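Local coordinates for protein phospholipase C-beta (PLC-beta) (Sepia officinalis, PDB 3QR0) that binds a calcium ion and is a phospholipase C-beta built from PH, EF-hand-like, TIM-barrel and C2 regions, at residues A[553-566]-A[625-639]. Numbering follows the deposited sequence.
Sequences LKDNPEDFVDYNKK and KPEFMRKLDKRFDPF
R635 lays its guanidinium along helix 557-563 and meets two acidic residues in its own plane. NH1 and NH2 both reach D559 OD1, and the NH1 bond is 2.7 Å long. NH1 also donates to D562 OD1 at 2.9 Å, coming from above that carboxylate plane. One face of the guanidinium rests on E558 CB, which lies over its centre. The R635 chain bends at chi2 (-76°) and again at chi3 (-84°), and this brings the guanidinium over E558 CB. The other oxygen of D562, OD2, takes a salt bridge from K565 NZ at 2.8 Å, so four side chains form one charged network. K565 runs out extended past CG and passes M629 O. Its NZ donates to K631 O at 2.8 Å and lies 2.7 Å from K634 O. These two carbonyls belong to the ends of the type I turn 631-634. L632 of that turn places CD2 against K565 CB.

Segment 553-566 belongs to the Y half of the TIM-barrel catalytic domain. Helices 546-555 and 557-563 link the parallel strands 540-545 and 569-572. F560 and Y563 touch strand 569-572, while V561, E558 and P557 meet segment 625-639. Beside the charged network lies an apolar patch, reaching from V561 in mid-helix back through P557 to L553 in the preceding helix. V561 CG2 and P557 CB both meet P638 CD at 4.0 Å. The F639 ring points an edge at P557 CB and L553 O, and L553 CG is 3.7 Å from its CE2. Helix 793-800 also touches F639 and P557. An Asx turn, F639 N to D637 OD1, shapes the chain here. F636 O is buried without a polar partner and meets E558 CA through a CA-H...O contact. At the far end K625 NZ donates to N564 O and also to G592 O. A water joins E558 O, D562 OD2 and F636 N.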
# COMPACT_ATOMS: atom_id res chain seq x y z
N LEU A 553 14.84 -22.50 -8.47
CA LEU A 553 15.40 -21.25 -8.97
C LEU A 553 16.91 -21.37 -9.22
O LEU A 553 17.42 -20.89 -10.23
CB LEU A 553 15.11 -20.12 -7.96
CG LEU A 553 15.44 -18.68 -8.34
CD1 LEU A 553 14.73 -18.28 -9.63
CD2 LEU A 553 15.06 -17.75 -7.19
N LYS A 554 17.60 -22.01 -8.29
CA LYS A 554 19.05 -22.21 -8.41
C LYS A 554 19.44 -23.31 -9.40
O LYS A 554 20.53 -23.26 -9.97
CB LYS A 554 19.65 -22.47 -7.02
CG LYS A 554 19.58 -21.24 -6.11
CD LYS A 554 20.41 -21.39 -4.84
CE LYS A 554 19.86 -22.45 -3.91
NZ LYS A 554 20.70 -22.60 -2.69
N ASP A 555 18.57 -24.30 -9.61
CA ASP A 555 18.88 -25.40 -10.54
C ASP A 555 18.50 -25.10 -11.98
O ASP A 555 19.25 -25.42 -12.91
CB ASP A 555 18.16 -26.70 -10.11
CG ASP A 555 18.79 -27.34 -8.89
OD1 ASP A 555 19.96 -27.01 -8.57
OD2 ASP A 555 18.12 -28.18 -8.25
N ASN A 556 17.33 -24.50 -12.18
CA ASN A 556 16.75 -24.31 -13.51
C ASN A 556 15.99 -22.99 -13.61
O ASN A 556 14.77 -22.99 -13.81
CB ASN A 556 15.84 -25.49 -13.84
CG ASN A 556 16.63 -26.76 -14.10
OD1 ASN A 556 17.30 -26.89 -15.13
ND2 ASN A 556 16.57 -27.70 -13.17
N PRO A 557 16.71 -21.86 -13.49
CA PRO A 557 16.06 -20.56 -13.42
C PRO A 557 15.25 -20.21 -14.67
O PRO A 557 14.13 -19.69 -14.54
CB PRO A 557 17.24 -19.58 -13.25
CG PRO A 557 18.44 -20.31 -13.70
CD PRO A 557 18.18 -21.76 -13.45
N GLU A 558 15.80 -20.48 -15.86
CA GLU A 558 15.11 -20.20 -17.12
C GLU A 558 13.82 -21.00 -17.26
O GLU A 558 12.79 -20.47 -17.69
CB GLU A 558 16.02 -20.48 -18.32
CG GLU A 558 17.29 -19.65 -18.35
CD GLU A 558 18.49 -20.39 -17.81
OE1 GLU A 558 18.31 -21.34 -17.01
OE2 GLU A 558 19.63 -20.02 -18.18
N ASP A 559 13.88 -22.28 -16.90
CA ASP A 559 12.70 -23.15 -16.94
C ASP A 559 11.61 -22.69 -15.96
O ASP A 559 10.42 -22.83 -16.24
CB ASP A 559 13.06 -24.60 -16.62
CG ASP A 559 14.00 -25.22 -17.66
OD1 ASP A 559 14.13 -24.69 -18.78
OD2 ASP A 559 14.60 -26.27 -17.34
N PHE A 560 12.02 -22.15 -14.81
CA PHE A 560 11.08 -21.65 -13.81
C PHE A 560 10.29 -20.48 -14.40
O PHE A 560 9.06 -20.45 -14.31
CB PHE A 560 11.82 -21.21 -12.53
CG PHE A 560 11.01 -21.31 -11.26
CD1 PHE A 560 9.61 -21.40 -11.27
CD2 PHE A 560 11.65 -21.26 -10.03
CE1 PHE A 560 8.90 -21.48 -10.08
CE2 PHE A 560 10.93 -21.33 -8.84
CZ PHE A 560 9.56 -21.44 -8.87
N VAL A 561 11.00 -19.54 -15.02
CA VAL A 561 10.36 -18.41 -15.69
C VAL A 561 9.38 -18.89 -16.78
O VAL A 561 8.27 -18.36 -16.88
CB VAL A 561 11.41 -17.45 -16.30
CG1 VAL A 561 10.75 -16.39 -17.18
CG2 VAL A 561 12.24 -16.79 -15.19
N ASP A 562 9.78 -19.89 -17.56
CA ASP A 562 8.93 -20.42 -18.63
C ASP A 562 7.68 -21.12 -18.08
O ASP A 562 6.59 -20.94 -18.61
CB ASP A 562 9.71 -21.40 -19.51
CG ASP A 562 10.59 -20.70 -20.55
OD1 ASP A 562 11.26 -21.43 -21.31
OD2 ASP A 562 10.63 -19.45 -20.61
N TYR A 563 7.85 -21.91 -17.03
CA TYR A 563 6.72 -22.55 -16.33
C TYR A 563 5.65 -21.52 -15.93
O TYR A 563 4.45 -21.74 -16.12
CB TYR A 563 7.22 -23.32 -15.10
CG TYR A 563 6.13 -23.77 -14.16
CD1 TYR A 563 5.56 -25.04 -14.28
CD2 TYR A 563 5.67 -22.94 -13.15
CE1 TYR A 563 4.55 -25.45 -13.41
CE2 TYR A 563 4.66 -23.34 -12.28
CZ TYR A 563 4.11 -24.60 -12.42
OH TYR A 563 3.11 -24.98 -11.55
N ASN A 564 6.10 -20.39 -15.39
CA ASN A 564 5.21 -19.34 -14.91
C ASN A 564 4.54 -18.49 -16.00
O ASN A 564 3.78 -17.57 -15.70
CB ASN A 564 5.95 -18.43 -13.92
CG ASN A 564 6.13 -19.07 -12.55
OD1 ASN A 564 5.25 -19.80 -12.08
ND2 ASN A 564 7.26 -18.80 -11.91
N LYS A 565 4.82 -18.79 -17.27
CA LYS A 565 4.13 -18.12 -18.36
C LYS A 565 2.73 -18.71 -18.59
O LYS A 565 1.84 -18.02 -19.06
CB LYS A 565 4.96 -18.18 -19.65
CG LYS A 565 6.24 -17.39 -19.53
CD LYS A 565 7.11 -17.46 -20.76
CE LYS A 565 8.41 -16.68 -20.55
NZ LYS A 565 9.45 -17.10 -21.52
N LYS A 566 2.56 -19.98 -18.23
CA LYS A 566 1.30 -20.68 -18.42
C LYS A 566 0.65 -21.15 -17.12
O LYS A 566 -0.57 -21.19 -17.03
CB LYS A 566 1.51 -21.87 -19.35
CG LYS A 566 1.90 -21.47 -20.76
CD LYS A 566 2.14 -22.69 -21.65
CE LYS A 566 2.16 -22.30 -23.12
NZ LYS A 566 2.29 -23.50 -24.00
N LYS A 625 2.69 -8.66 -15.37
CA LYS A 625 4.12 -8.91 -15.50
C LYS A 625 4.69 -8.22 -16.76
O LYS A 625 3.98 -8.02 -17.75
CB LYS A 625 4.42 -10.42 -15.54
CG LYS A 625 4.13 -11.14 -14.21
CD LYS A 625 4.77 -12.53 -14.14
CE LYS A 625 3.85 -13.61 -14.64
NZ LYS A 625 4.52 -14.93 -14.77
N PRO A 626 5.98 -7.84 -16.72
CA PRO A 626 6.58 -7.25 -17.92
C PRO A 626 6.43 -8.14 -19.17
O PRO A 626 6.46 -9.36 -19.05
CB PRO A 626 8.05 -7.09 -17.54
CG PRO A 626 8.05 -6.97 -16.05
CD PRO A 626 6.90 -7.83 -15.57
N GLU A 627 6.26 -7.52 -20.33
CA GLU A 627 6.02 -8.27 -21.57
C GLU A 627 7.07 -9.35 -21.82
O GLU A 627 6.72 -10.47 -22.21
CB GLU A 627 5.96 -7.31 -22.77
CG GLU A 627 5.39 -7.95 -24.03
CD GLU A 627 5.27 -6.97 -25.18
OE1 GLU A 627 6.23 -6.21 -25.43
OE2 GLU A 627 4.22 -6.97 -25.85
N PHE A 628 8.34 -9.03 -21.58
CA PHE A 628 9.40 -10.00 -21.84
C PHE A 628 9.24 -11.27 -20.99
O PHE A 628 9.68 -12.34 -21.41
CB PHE A 628 10.80 -9.37 -21.65
CG PHE A 628 11.26 -9.32 -20.23
CD1 PHE A 628 12.11 -10.29 -19.72
CD2 PHE A 628 10.87 -8.28 -19.40
CE1 PHE A 628 12.55 -10.24 -18.40
CE2 PHE A 628 11.30 -8.21 -18.08
CZ PHE A 628 12.14 -9.20 -17.58
N MET A 629 8.60 -11.15 -19.83
CA MET A 629 8.33 -12.28 -18.94
C MET A 629 7.14 -13.12 -19.39
O MET A 629 6.92 -14.22 -18.86
CB MET A 629 8.03 -11.80 -17.51
CG MET A 629 9.13 -10.99 -16.85
SD MET A 629 10.46 -12.01 -16.21
CE MET A 629 9.65 -12.76 -14.80
N ARG A 630 6.35 -12.59 -20.32
CA ARG A 630 5.17 -13.28 -20.84
C ARG A 630 5.40 -13.85 -22.24
O ARG A 630 4.58 -14.62 -22.73
CB ARG A 630 3.98 -12.32 -20.87
CG ARG A 630 3.57 -11.82 -19.49
CD ARG A 630 2.33 -10.94 -19.54
NE ARG A 630 2.64 -9.52 -19.68
CZ ARG A 630 2.41 -8.77 -20.75
NH1 ARG A 630 1.85 -9.27 -21.85
NH2 ARG A 630 2.74 -7.48 -20.73
N LYS A 631 6.50 -13.48 -22.88
CA LYS A 631 6.80 -13.96 -24.23
C LYS A 631 7.25 -15.41 -24.20
O LYS A 631 8.29 -15.72 -23.61
CB LYS A 631 7.85 -13.08 -24.92
CG LYS A 631 7.28 -11.78 -25.46
CD LYS A 631 8.23 -11.08 -26.43
CE LYS A 631 7.53 -9.91 -27.11
NZ LYS A 631 8.47 -9.04 -27.87
N LEU A 632 6.47 -16.28 -24.83
CA LEU A 632 6.71 -17.73 -24.77
C LEU A 632 8.01 -18.16 -25.45
O LEU A 632 8.62 -19.15 -25.05
CB LEU A 632 5.53 -18.48 -25.41
CG LEU A 632 4.19 -18.35 -24.69
CD1 LEU A 632 3.10 -19.08 -25.46
CD2 LEU A 632 4.27 -18.88 -23.27
N ASP A 633 8.44 -17.42 -26.46
CA ASP A 633 9.64 -17.79 -27.24
C ASP A 633 10.95 -17.24 -26.65
O ASP A 633 12.02 -17.52 -27.18
CB ASP A 633 9.49 -17.37 -28.72
CG ASP A 633 9.12 -15.89 -28.89
OD1 ASP A 633 8.34 -15.36 -28.08
OD2 ASP A 633 9.59 -15.27 -29.87
N LYS A 634 10.86 -16.48 -25.55
CA LYS A 634 12.05 -15.87 -24.94
C LYS A 634 12.53 -16.67 -23.72
O LYS A 634 11.73 -17.10 -22.90
CB LYS A 634 11.76 -14.42 -24.53
CG LYS A 634 13.00 -13.53 -24.48
CD LYS A 634 12.70 -12.16 -23.89
CE LYS A 634 13.71 -11.11 -24.35
NZ LYS A 634 15.12 -11.51 -24.13
N ARG A 635 13.85 -16.87 -23.63
CA ARG A 635 14.47 -17.46 -22.45
C ARG A 635 15.08 -16.33 -21.63
O ARG A 635 15.73 -15.45 -22.18
CB ARG A 635 15.57 -18.45 -22.85
CG ARG A 635 15.05 -19.71 -23.53
CD ARG A 635 14.41 -20.67 -22.53
NE ARG A 635 15.39 -21.54 -21.87
CZ ARG A 635 15.09 -22.48 -20.99
NH1 ARG A 635 13.83 -22.70 -20.62
NH2 ARG A 635 16.05 -23.22 -20.45
N PHE A 636 14.84 -16.37 -20.32
CA PHE A 636 15.32 -15.32 -19.41
C PHE A 636 15.90 -15.91 -18.12
O PHE A 636 15.21 -16.64 -17.41
CB PHE A 636 14.19 -14.35 -19.07
CG PHE A 636 14.54 -13.36 -18.00
CD1 PHE A 636 15.58 -12.46 -18.20
CD2 PHE A 636 13.85 -13.32 -16.80
CE1 PHE A 636 15.91 -11.53 -17.22
CE2 PHE A 636 14.18 -12.40 -15.81
CZ PHE A 636 15.22 -11.50 -16.03
N ASP A 637 17.16 -15.61 -17.86
CA ASP A 637 17.83 -16.00 -16.62
C ASP A 637 17.82 -14.80 -15.67
O ASP A 637 18.53 -13.82 -15.91
CB ASP A 637 19.27 -16.46 -16.93
CG ASP A 637 20.03 -16.91 -15.69
OD1 ASP A 637 19.47 -16.87 -14.57
OD2 ASP A 637 21.20 -17.32 -15.84
N PRO A 638 17.00 -14.86 -14.60
CA PRO A 638 16.95 -13.75 -13.65
C PRO A 638 18.24 -13.51 -12.87
O PRO A 638 18.35 -12.50 -12.19
CB PRO A 638 15.82 -14.15 -12.70
CG PRO A 638 15.66 -15.60 -12.86
CD PRO A 638 15.99 -15.88 -14.28
N PHE A 639 19.21 -14.43 -12.96
CA PHE A 639 20.53 -14.21 -12.37
C PHE A 639 21.53 -13.55 -13.32
O PHE A 639 22.70 -13.43 -12.99
CB PHE A 639 21.10 -15.54 -11.85
CG PHE A 639 20.32 -16.11 -10.72
CD1 PHE A 639 20.48 -15.62 -9.43
CD2 PHE A 639 19.40 -17.13 -10.94
CE1 PHE A 639 19.77 -16.15 -8.38
CE2 PHE A 639 18.68 -17.66 -9.89
CZ PHE A 639 18.86 -17.17 -8.61
O HOH W 1 13.07 -18.54 -19.64
O HOH W 2 7.02 -15.62 -16.27
O HOH W 3 11.25 -14.59 -20.66